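Local structure of DCN1-like protein 3 (Homo sapiens, 4GBA) at residues A[7-12]-A[59-64]; A[49-54]-A[66-71]; A[172-177]-A[193-198]. The protein promotes cullin neddylation by helping to transfer NEDD8 from an N-terminally acetylated E2 enzyme to cullin-RBX complexes, acting through its DCUN1 domain. One frame throughout, in Å; residues are numbered along the deposited sequence.

Interactions 1 and 2 are neighbours and both use helix 61-71. The first sets helix 7-13 against the start of that helix. The second sets the end of helix 42-50 against its later turns. Leu8 CD1 lies 3.8 Å from Cys68 CB, so the two contacts touch. Interaction 2 is buried and apolar. Interaction 1 is partly buried, with phenylalanines and leucines inside and a Glu-Arg pair beside them. Interaction 3 is a surface contact on the opposite side of the chain's centre, about 48 Å from interaction 1 between centres. There a loop meets helix 185-199 through a leucine and through weak bonds from an arginine to a backbone oxygen.

Interaction 1 of 3, residues A[7-12]-A[59-64]; sequences RLEELF and FTRKEF
Phe12 and Phe64 carry this contact. Their side chains slide past each other in opposite directions, and the rings are oblique, with planes at 45° and centroids 5.5 Å apart. The nearest ring atoms are Phe12 CD1 and Phe64 CD2, at 3.6 Å. The bond to Phe12 CB points toward the start of helix 61-71, and CG lies anti to the backbone N (chi1 -177°). Phe12 CZ lies 3.5 Å from Arg61 CA. Two leucines of helix 7-13 also meet the Phe64 ring. Leu11 CD2 comes to its edge, 4.1 Å from Phe64 CZ, and Leu8 CD1 reaches Phe64 CE2 at 3.9 Å.

The Arg61 side chain runs extended from CG to NE and crosses Phe12 at about a right angle. The guanidinium plane is turned 81° from the ring plane. Glu9 bends at chi2 and pairs with this guanidinium in a salt bridge. Glu9 OE2 and Arg61 NH2 sit too close in the model, so the near-coplanar arrangement of the two groups is doubtful. The bond from Arg61 NH1 to Glu9 OE1 is weak.

Thr60 and Glu63 form a capping box at the start of helix 61-71. Glu63 N bonds to Thr60 OG1, and Thr60 N to Glu63 OE1. Phe59 pairs with Ile23 across the short antiparallel sheet, and its side chain packs on a modified residue of the bound E2 peptide. Strand 22-23 lies between helices 7-13 and 25-34, and strand 59-60 between helices 42-50 and 61-71. A short antiparallel sheet between two such interhelical loops is consistent with an EF-hand-like arrangement in this part of the DCUN1 domain.

Interaction 2 of 3, residues A[49-54]-A[66-71]; sequences WKFQAA and DGCKAI
Phe51 brings the CD1-CE1 side of its ring obliquely to the backbone of helix 61-71 at Gly67 and Cys68. Its CG is anti to the carbonyl carbon (chi1 -67°). Phe51 CE1 is 3.6 Å from Cys68 N. Gly67 has no side chain, and here the backbones come close: Phe51 CA and Gly67 CA are 4.0 Å apart. Cys68 SG makes an oblique sulfur-aromatic contact with the ring, 4.9 Å from the centroid of the Phe51 ring. Ile71 CD1 meets the ring edge, 4.2 Å from Phe51 CE1.

Ile71 has CG1 between the backbone N and the carbonyl carbon (chi1 64°). Its other branch, CG2, touches Lys50 CG at 3.5 Å. The Lys50 chain is bent at chi2 and chi4, and its CD lies over one face of the Trp49 ring, toward the rim. Helix 42-50 ends here in a Schellman motif, with Gln52 at positive phi.

The Phe51 ring also meets Phe59 edge-to-face. An alanine in place of Phe51 would probably open a gap beside Gly67 and leave Cys68 SG, Ile71 CD1 and the Phe59 ring without this contact.

No hydrogen bond crosses between the two segments. The contact is therefore held by apolar and sulfur-aromatic packing, and is likely to depend on shape more than on directed bonds.

Interaction 3 of 3, residues A[172-177]-A[193-198]; sequences PDLSNY and WEMERR
Arg198 and Leu174 reach toward each other, tip to tip. The polar part of the contact is a pair of weak hydrogen bonds from Arg198 to Pro172 O, 3.4 Å from NH1 and 3.5 Å from NH2. This oxygen lies in the guanidinium plane. On the helix, Glu194 OE2 takes two further bonds from the same group, from Arg198 NE at 2.8 Å and from Arg198 NH2 at 2.9 Å. This side-on grip is likely to limit the rotation of the guanidinium. Arg197 joins Glu194 as well, making a salt-bridge network.

Leu174 supplies the van der Waals part. Its CD1 is 3.3 Å from Arg198 NH2, and its CD2 sits 3.9 Å above the guanidinium plane, over the centre. Leu174 CD2 also touches Met195 SD at 3.7 Å. Met195 is bent at chi2 and chi3, and the two side chains slide past each other in opposite directions.

Turns shape the loop. A cis peptide bond precedes Pro172. Asp173 OD1 accepts from Ser175 N at 2.6 Å, an Asx turn. A type I turn from Leu174 to Tyr177 overlaps it.

The loop joins helix 157-169 to helix 185-199 and here meets a late part of the latter. That helix also packs on helix 138-147: Glu194 and Arg197 touch Gln140, while Trp193 meets Phe144 edge-to-face and its NE1 hydrogen-bonds to Glu147.

Interaction 1 of 3, residues A[7-12]-A[59-64]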
loop_
_atom_site.group_PDB
_atom_site.type_symbol
_atom_site.label_atom_id
_atom_site.label_comp_id
_atom_site.label_asym_id
_atom_site.label_seq_id
_atom_site.Cartn_x
_atom_site.Cartn_y
_atom_site.Cartn_z
ATOM N N ARG A 7 15.248 -17.327 -19.080
ATOM C CA ARG A 7 15.221 -17.520 -17.640
ATOM C C ARG A 7 13.930 -16.929 -17.063
ATOM O O ARG A 7 13.352 -17.474 -16.120
ATOM C CB ARG A 7 16.472 -16.938 -16.978
ATOM C CG ARG A 7 17.751 -17.634 -17.403
ATOM C CD ARG A 7 18.812 -17.619 -16.316
ATOM N NE ARG A 7 18.958 -16.309 -15.692
ATOM C CZ ARG A 7 19.881 -16.022 -14.784
ATOM N NH1 ARG A 7 20.741 -16.961 -14.418
ATOM N NH2 ARG A 7 19.944 -14.810 -14.236
ATOM N N LEU A 8 13.471 -15.832 -17.661
ATOM C CA LEU A 8 12.258 -15.160 -17.208
ATOM C C LEU A 8 11.032 -16.042 -17.409
ATOM O O LEU A 8 10.183 -16.152 -16.523
ATOM C CB LEU A 8 12.074 -13.817 -17.910
ATOM C CG LEU A 8 11.111 -12.852 -17.208
ATOM C CD1 LEU A 8 11.322 -12.899 -15.713
ATOM C CD2 LEU A 8 11.279 -11.425 -17.724
ATOM N N GLU A 9 10.950 -16.681 -18.570
ATOM C CA GLU A 9 9.880 -17.637 -18.826
ATOM C C GLU A 9 9.874 -18.796 -17.826
ATOM O O GLU A 9 8.817 -19.182 -17.333
ATOM C CB GLU A 9 9.980 -18.190 -20.243
ATOM C CG GLU A 9 8.818 -19.092 -20.603
ATOM C CD GLU A 9 7.513 -18.322 -20.744
ATOM O OE1 GLU A 9 6.453 -18.865 -20.354
ATOM O OE2 GLU A 9 7.552 -17.177 -21.252
ATOM N N GLU A 10 11.042 -19.367 -17.535
ATOM C CA GLU A 10 11.100 -20.445 -16.543
ATOM C C GLU A 10 10.714 -19.934 -15.145
ATOM O O GLU A 10 10.043 -20.627 -14.379
ATOM C CB GLU A 10 12.482 -21.112 -16.513
ATOM N N LEU A 11 11.142 -18.717 -14.823
ATOM C CA LEU A 11 10.820 -18.109 -13.540
ATOM C C LEU A 11 9.324 -17.894 -13.414
ATOM O O LEU A 11 8.722 -18.259 -12.405
ATOM C CB LEU A 11 11.539 -16.778 -13.382
ATOM C CG LEU A 11 11.407 -16.144 -12.003
ATOM C CD1 LEU A 11 11.963 -17.085 -10.944
ATOM C CD2 LEU A 11 12.136 -14.810 -11.990
ATOM N N PHE A 12 8.721 -17.311 -14.444
ATOM C CA PHE A 12 7.280 -17.129 -14.455
ATOM C C PHE A 12 6.552 -18.453 -14.305
ATOM O O PHE A 12 5.627 -18.571 -13.510
ATOM C CB PHE A 12 6.811 -16.423 -15.735
ATOM C CG PHE A 12 5.325 -16.137 -15.762
ATOM C CD1 PHE A 12 4.766 -15.200 -14.898
ATOM C CD2 PHE A 12 4.488 -16.806 -16.647
ATOM C CE1 PHE A 12 3.404 -14.933 -14.924
ATOM C CE2 PHE A 12 3.129 -16.541 -16.674
ATOM C CZ PHE A 12 2.589 -15.603 -15.812
ATOM N N PHE A 59 -0.102 -11.296 -10.239
ATOM C CA PHE A 59 0.694 -10.676 -11.299
ATOM C C PHE A 59 0.306 -11.374 -12.588
ATOM O O PHE A 59 0.571 -12.565 -12.738
ATOM C CB PHE A 59 2.193 -10.914 -11.106
ATOM C CG PHE A 59 2.778 -10.283 -9.876
ATOM C CD1 PHE A 59 2.366 -9.035 -9.448
ATOM C CD2 PHE A 59 3.769 -10.949 -9.148
ATOM C CE1 PHE A 59 2.926 -8.446 -8.324
ATOM C CE2 PHE A 59 4.332 -10.373 -8.017
ATOM C CZ PHE A 59 3.907 -9.112 -7.607
ATOM N N THR A 60 -0.315 -10.664 -13.523
ATOM C CA THR A 60 -0.557 -11.253 -14.842
ATOM C C THR A 60 0.782 -11.483 -15.538
ATOM O O THR A 60 1.792 -10.859 -15.191
ATOM C CB THR A 60 -1.419 -10.336 -15.741
ATOM O OG1 THR A 60 -0.675 -9.156 -16.061
ATOM C CG2 THR A 60 -2.717 -9.947 -15.038
ATOM N N ARG A 61 0.796 -12.371 -16.524
ATOM C CA ARG A 61 1.995 -12.563 -17.332
ATOM C C ARG A 61 2.647 -11.238 -17.755
ATOM O O ARG A 61 3.855 -11.078 -17.614
ATOM C CB ARG A 61 1.685 -13.411 -18.560
ATOM C CG ARG A 61 2.838 -13.484 -19.538
ATOM C CD ARG A 61 2.553 -14.428 -20.694
ATOM N NE ARG A 61 3.797 -14.931 -21.267
ATOM C CZ ARG A 61 4.330 -16.117 -20.976
ATOM N NH1 ARG A 61 3.717 -16.947 -20.134
ATOM N NH2 ARG A 61 5.472 -16.480 -21.542
ATOM N N LYS A 62 1.857 -10.290 -18.262
ATOM C CA LYS A 62 2.395 -9.014 -18.721
ATOM C C LYS A 62 3.002 -8.151 -17.616
ATOM O O LYS A 62 4.036 -7.503 -17.816
ATOM C CB LYS A 62 1.332 -8.195 -19.460
ATOM C CG LYS A 62 1.916 -6.946 -20.123
ATOM C CD LYS A 62 0.850 -6.048 -20.722
ATOM C CE LYS A 62 1.459 -4.740 -21.211
ATOM N NZ LYS A 62 2.525 -4.975 -22.241
ATOM N N GLU A 63 2.342 -8.113 -16.464
ATOM C CA GLU A 63 2.850 -7.362 -15.313
ATOM C C GLU A 63 4.195 -7.934 -14.872
ATOM O O GLU A 63 5.162 -7.204 -14.644
ATOM C CB GLU A 63 1.839 -7.398 -14.151
ATOM C CG GLU A 63 0.572 -6.576 -14.414
ATOM C CD GLU A 63 -0.628 -6.978 -13.538
ATOM O OE1 GLU A 63 -0.523 -7.914 -12.708
ATOM O OE2 GLU A 63 -1.697 -6.345 -13.687
ATOM N N PHE A 64 4.249 -9.254 -14.770
ATOM C CA PHE A 64 5.447 -9.920 -14.313
ATOM C C PHE A 64 6.604 -9.674 -15.297
ATOM O O PHE A 64 7.703 -9.260 -14.904
ATOM C CB PHE A 64 5.178 -11.414 -14.105
ATOM C CG PHE A 64 6.272 -12.118 -13.373
ATOM C CD1 PHE A 64 6.334 -12.078 -11.987
ATOM C CD2 PHE A 64 7.265 -12.805 -14.071
ATOM C CE1 PHE A 64 7.361 -12.726 -11.301
ATOM C CE2 PHE A 64 8.289 -13.455 -13.393
ATOM C CZ PHE A 64 8.330 -13.415 -12.001
#

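Interaction 2 of 3, residues A[49-54]-A[66-71]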
loop_
_atom_site.group_PDB
_atom_site.type_symbol
_atom_site.label_atom_id
_atom_site.label_comp_id
_atom_site.label_asym_id
_atom_site.label_seq_id
_atom_site.Cartn_x
_atom_site.Cartn_y
_atom_site.Cartn_z
ATOM N N TRP A 49 4.126 -2.296 -6.981
ATOM C CA TRP A 49 4.185 -0.968 -7.571
ATOM C C TRP A 49 4.973 -0.992 -8.899
ATOM O O TRP A 49 4.433 -0.648 -9.951
ATOM C CB TRP A 49 4.787 0.015 -6.555
ATOM C CG TRP A 49 5.140 1.396 -7.105
ATOM C CD1 TRP A 49 4.321 2.241 -7.798
ATOM C CD2 TRP A 49 6.395 2.085 -6.959
ATOM N NE1 TRP A 49 4.982 3.411 -8.093
ATOM C CE2 TRP A 49 6.256 3.341 -7.596
ATOM C CE3 TRP A 49 7.621 1.758 -6.358
ATOM C CZ2 TRP A 49 7.303 4.274 -7.653
ATOM C CZ3 TRP A 49 8.663 2.685 -6.411
ATOM C CH2 TRP A 49 8.495 3.929 -7.058
ATOM N N LYS A 50 6.232 -1.428 -8.838
ATOM C CA LYS A 50 7.081 -1.610 -10.026
ATOM C C LYS A 50 6.442 -2.466 -11.136
ATOM O O LYS A 50 6.623 -2.186 -12.321
ATOM C CB LYS A 50 8.425 -2.218 -9.618
ATOM C CG LYS A 50 9.581 -1.316 -9.847
ATOM C CD LYS A 50 9.359 0.018 -9.203
ATOM C CE LYS A 50 10.461 0.981 -9.617
ATOM N NZ LYS A 50 10.604 0.961 -11.083
ATOM N N PHE A 51 5.704 -3.514 -10.755
ATOM C CA PHE A 51 5.048 -4.375 -11.743
ATOM C C PHE A 51 3.705 -3.800 -12.169
ATOM O O PHE A 51 3.027 -4.359 -13.036
ATOM C CB PHE A 51 4.835 -5.792 -11.196
ATOM C CG PHE A 51 6.113 -6.563 -10.962
ATOM C CD1 PHE A 51 7.352 -5.962 -11.135
ATOM C CD2 PHE A 51 6.068 -7.888 -10.579
ATOM C CE1 PHE A 51 8.522 -6.667 -10.920
ATOM C CE2 PHE A 51 7.231 -8.604 -10.367
ATOM C CZ PHE A 51 8.462 -7.990 -10.541
ATOM N N GLN A 52 3.310 -2.698 -11.533
ATOM C CA GLN A 52 2.029 -2.049 -11.825
ATOM C C GLN A 52 0.854 -3.027 -11.742
ATOM O O GLN A 52 0.047 -3.109 -12.677
ATOM C CB GLN A 52 2.053 -1.432 -13.228
ATOM C CG GLN A 52 3.226 -0.514 -13.511
ATOM C CD GLN A 52 3.025 0.262 -14.799
ATOM O OE1 GLN A 52 3.650 -0.028 -15.823
ATOM N NE2 GLN A 52 2.128 1.240 -14.760
ATOM N N ALA A 53 0.765 -3.771 -10.643
ATOM C CA ALA A 53 -0.273 -4.782 -10.499
ATOM C C ALA A 53 -1.683 -4.194 -10.223
ATOM O O ALA A 53 -2.617 -4.341 -11.032
ATOM C CB ALA A 53 0.119 -5.767 -9.426
ATOM N N ALA A 54 -1.830 -3.544 -9.078
ATOM C CA ALA A 54 -3.120 -2.980 -8.644
ATOM C C ALA A 54 -4.222 -4.009 -8.277
ATOM O O ALA A 54 -5.243 -3.644 -7.671
ATOM C CB ALA A 54 -3.640 -1.939 -9.659
ATOM N N ASP A 66 6.829 -7.299 -17.792
ATOM C CA ASP A 66 7.131 -5.870 -17.868
ATOM C C ASP A 66 7.831 -5.379 -16.612
ATOM O O ASP A 66 8.686 -4.503 -16.686
ATOM C CB ASP A 66 5.852 -5.048 -18.053
ATOM C CG ASP A 66 5.364 -5.018 -19.487
ATOM O OD1 ASP A 66 5.963 -5.681 -20.359
ATOM O OD2 ASP A 66 4.354 -4.327 -19.733
ATOM N N GLY A 67 7.438 -5.920 -15.461
ATOM C CA GLY A 67 7.992 -5.505 -14.187
ATOM C C GLY A 67 9.404 -6.031 -13.971
ATOM O O GLY A 67 10.294 -5.303 -13.510
ATOM N N CYS A 68 9.621 -7.302 -14.300
ATOM C CA CYS A 68 10.975 -7.851 -14.261
ATOM C C CYS A 68 11.904 -7.105 -15.215
ATOM O O CYS A 68 12.964 -6.651 -14.802
ATOM C CB CYS A 68 10.978 -9.352 -14.512
ATOM S SG CYS A 68 10.326 -10.284 -13.098
ATOM N N LYS A 69 11.490 -6.938 -16.465
ATOM C CA LYS A 69 12.246 -6.096 -17.402
ATOM C C LYS A 69 12.543 -4.701 -16.852
ATOM O O LYS A 69 13.641 -4.190 -17.015
ATOM C CB LYS A 69 11.530 -5.981 -18.757
ATOM C CG LYS A 69 11.534 -7.271 -19.577
ATOM C CD LYS A 69 10.609 -7.186 -20.793
ATOM C CE LYS A 69 10.201 -8.585 -21.248
ATOM N NZ LYS A 69 9.051 -8.557 -22.195
ATOM N N ALA A 70 11.563 -4.087 -16.196
ATOM C CA ALA A 70 11.718 -2.722 -15.694
ATOM C C ALA A 70 12.819 -2.603 -14.647
ATOM O O ALA A 70 13.465 -1.561 -14.534
ATOM C CB ALA A 70 10.390 -2.191 -15.141
ATOM N N ILE A 71 13.021 -3.666 -13.872
ATOM C CA ILE A 71 14.031 -3.655 -12.823
ATOM C C ILE A 71 15.247 -4.510 -13.205
ATOM O O ILE A 71 16.154 -4.718 -12.401
ATOM C CB ILE A 71 13.440 -4.092 -11.474
ATOM C CG1 ILE A 71 12.962 -5.547 -11.548
ATOM C CG2 ILE A 71 12.296 -3.153 -11.097
ATOM C CD1 ILE A 71 12.606 -6.164 -10.204
#

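Interaction 3 of 3, residues A[172-177]-A[193-198]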
loop_
_atom_site.group_PDB
_atom_site.type_symbol
_atom_site.label_atom_id
_atom_site.label_comp_id
_atom_site.label_asym_id
_atom_site.label_seq_id
_atom_site.Cartn_x
_atom_site.Cartn_y
_atom_site.Cartn_z
ATOM N N PRO A 172 3.500 18.241 14.326
ATOM C CA PRO A 172 2.851 17.662 15.515
ATOM C C PRO A 172 1.905 18.603 16.270
ATOM O O PRO A 172 1.027 18.133 17.011
ATOM C CB PRO A 172 4.038 17.314 16.415
ATOM C CG PRO A 172 5.099 18.294 16.021
ATOM C CD PRO A 172 4.941 18.475 14.535
ATOM N N ASP A 173 2.085 19.906 16.078
ATOM C CA ASP A 173 1.389 20.920 16.875
ATOM C C ASP A 173 -0.119 21.066 16.591
ATOM O O ASP A 173 -0.897 21.409 17.495
ATOM C CB ASP A 173 2.085 22.274 16.706
ATOM C CG ASP A 173 2.277 22.648 15.245
ATOM O OD1 ASP A 173 1.345 22.409 14.440
ATOM O OD2 ASP A 173 3.361 23.172 14.897
ATOM N N LEU A 174 -0.523 20.807 15.346
ATOM C CA LEU A 174 -1.900 21.060 14.907
ATOM C C LEU A 174 -2.152 22.548 14.689
ATOM O O LEU A 174 -3.293 22.965 14.495
ATOM C CB LEU A 174 -2.917 20.533 15.922
ATOM C CG LEU A 174 -3.268 19.051 15.854
ATOM C CD1 LEU A 174 -2.005 18.223 15.920
ATOM C CD2 LEU A 174 -4.244 18.651 16.962
ATOM N N SER A 175 -1.092 23.349 14.731
ATOM C CA SER A 175 -1.252 24.799 14.728
ATOM C C SER A 175 -1.762 25.325 13.386
ATOM O O SER A 175 -2.340 26.415 13.326
ATOM C CB SER A 175 0.045 25.513 15.160
ATOM O OG SER A 175 0.978 25.647 14.093
ATOM N N ASN A 176 -1.566 24.543 12.321
ATOM C CA ASN A 176 -1.976 24.956 10.979
ATOM C C ASN A 176 -3.323 24.377 10.557
ATOM O O ASN A 176 -3.743 24.553 9.415
ATOM C CB ASN A 176 -0.917 24.590 9.938
ATOM C CG ASN A 176 0.454 25.111 10.294
ATOM O OD1 ASN A 176 0.677 26.319 10.310
ATOM N ND2 ASN A 176 1.390 24.201 10.574
ATOM N N TYR A 177 -4.000 23.685 11.468
ATOM C CA TYR A 177 -5.317 23.132 11.153
ATOM C C TYR A 177 -6.439 24.168 11.253
ATOM O O TYR A 177 -6.583 24.845 12.273
ATOM C CB TYR A 177 -5.665 21.927 12.042
ATOM C CG TYR A 177 -7.038 21.377 11.719
ATOM C CD1 TYR A 177 -7.235 20.590 10.595
ATOM C CD2 TYR A 177 -8.140 21.675 12.513
ATOM C CE1 TYR A 177 -8.478 20.102 10.271
ATOM C CE2 TYR A 177 -9.398 21.184 12.197
ATOM C CZ TYR A 177 -9.558 20.397 11.072
ATOM O OH TYR A 177 -10.791 19.897 10.720
ATOM N N TRP A 193 -11.273 14.167 17.958
ATOM C CA TRP A 193 -10.859 12.961 18.663
ATOM C C TRP A 193 -9.445 13.075 19.232
ATOM O O TRP A 193 -9.159 12.579 20.321
ATOM C CB TRP A 193 -10.942 11.766 17.723
ATOM C CG TRP A 193 -10.465 10.458 18.322
ATOM C CD1 TRP A 193 -11.244 9.483 18.893
ATOM C CD2 TRP A 193 -9.111 9.970 18.381
ATOM N NE1 TRP A 193 -10.459 8.430 19.306
ATOM C CE2 TRP A 193 -9.143 8.704 19.003
ATOM C CE3 TRP A 193 -7.870 10.483 17.971
ATOM C CZ2 TRP A 193 -7.993 7.943 19.226
ATOM C CZ3 TRP A 193 -6.723 9.728 18.198
ATOM C CH2 TRP A 193 -6.792 8.473 18.816
ATOM N N GLU A 194 -8.566 13.735 18.491
ATOM C CA GLU A 194 -7.174 13.852 18.892
ATOM C C GLU A 194 -6.978 14.943 19.943
ATOM O O GLU A 194 -6.052 14.872 20.756
ATOM C CB GLU A 194 -6.285 14.105 17.674
ATOM C CG GLU A 194 -4.855 14.482 18.017
ATOM C CD GLU A 194 -4.084 13.344 18.672
ATOM O OE1 GLU A 194 -4.661 12.242 18.820
ATOM O OE2 GLU A 194 -2.902 13.552 19.035
ATOM N N MET A 195 -7.840 15.957 19.919
ATOM C CA MET A 195 -7.874 16.951 20.996
ATOM C C MET A 195 -8.353 16.310 22.301
ATOM O O MET A 195 -7.795 16.552 23.368
ATOM C CB MET A 195 -8.776 18.141 20.633
ATOM C CG MET A 195 -8.177 19.071 19.597
ATOM S SD MET A 195 -6.425 19.347 19.932
ATOM C CE MET A 195 -6.460 20.767 21.024
ATOM N N GLU A 196 -9.391 15.489 22.208
ATOM C CA GLU A 196 -9.914 14.811 23.383
ATOM C C GLU A 196 -8.879 13.889 24.019
ATOM O O GLU A 196 -8.751 13.857 25.245
ATOM C CB GLU A 196 -11.192 14.033 23.058
ATOM C CG GLU A 196 -11.583 13.017 24.128
ATOM C CD GLU A 196 -11.755 13.643 25.513
ATOM O OE1 GLU A 196 -12.167 14.823 25.588
ATOM O OE2 GLU A 196 -11.472 12.953 26.524
ATOM N N ARG A 197 -8.141 13.135 23.206
ATOM C CA ARG A 197 -7.175 12.212 23.786
ATOM C C ARG A 197 -6.000 12.943 24.428
ATOM O O ARG A 197 -5.446 12.476 25.416
ATOM C CB ARG A 197 -6.700 11.151 22.789
ATOM C CG ARG A 197 -5.784 11.665 21.710
ATOM C CD ARG A 197 -4.862 10.562 21.249
ATOM N NE ARG A 197 -3.840 10.304 22.248
ATOM C CZ ARG A 197 -2.676 10.945 22.297
ATOM N NH1 ARG A 197 -2.400 11.879 21.401
ATOM N NH2 ARG A 197 -1.788 10.653 23.240
ATOM N N ARG A 198 -5.631 14.095 23.885
ATOM C CA ARG A 198 -4.613 14.911 24.533
ATOM C C ARG A 198 -5.093 15.413 25.898
ATOM O O ARG A 198 -4.311 15.482 26.853
ATOM C CB ARG A 198 -4.181 16.062 23.630
ATOM C CG ARG A 198 -3.284 15.587 22.508
ATOM C CD ARG A 198 -2.976 16.659 21.492
ATOM N NE ARG A 198 -2.554 16.042 20.239
ATOM C CZ ARG A 198 -1.733 16.604 19.358
ATOM N NH1 ARG A 198 -1.229 17.809 19.588
ATOM N NH2 ARG A 198 -1.412 15.953 18.244
#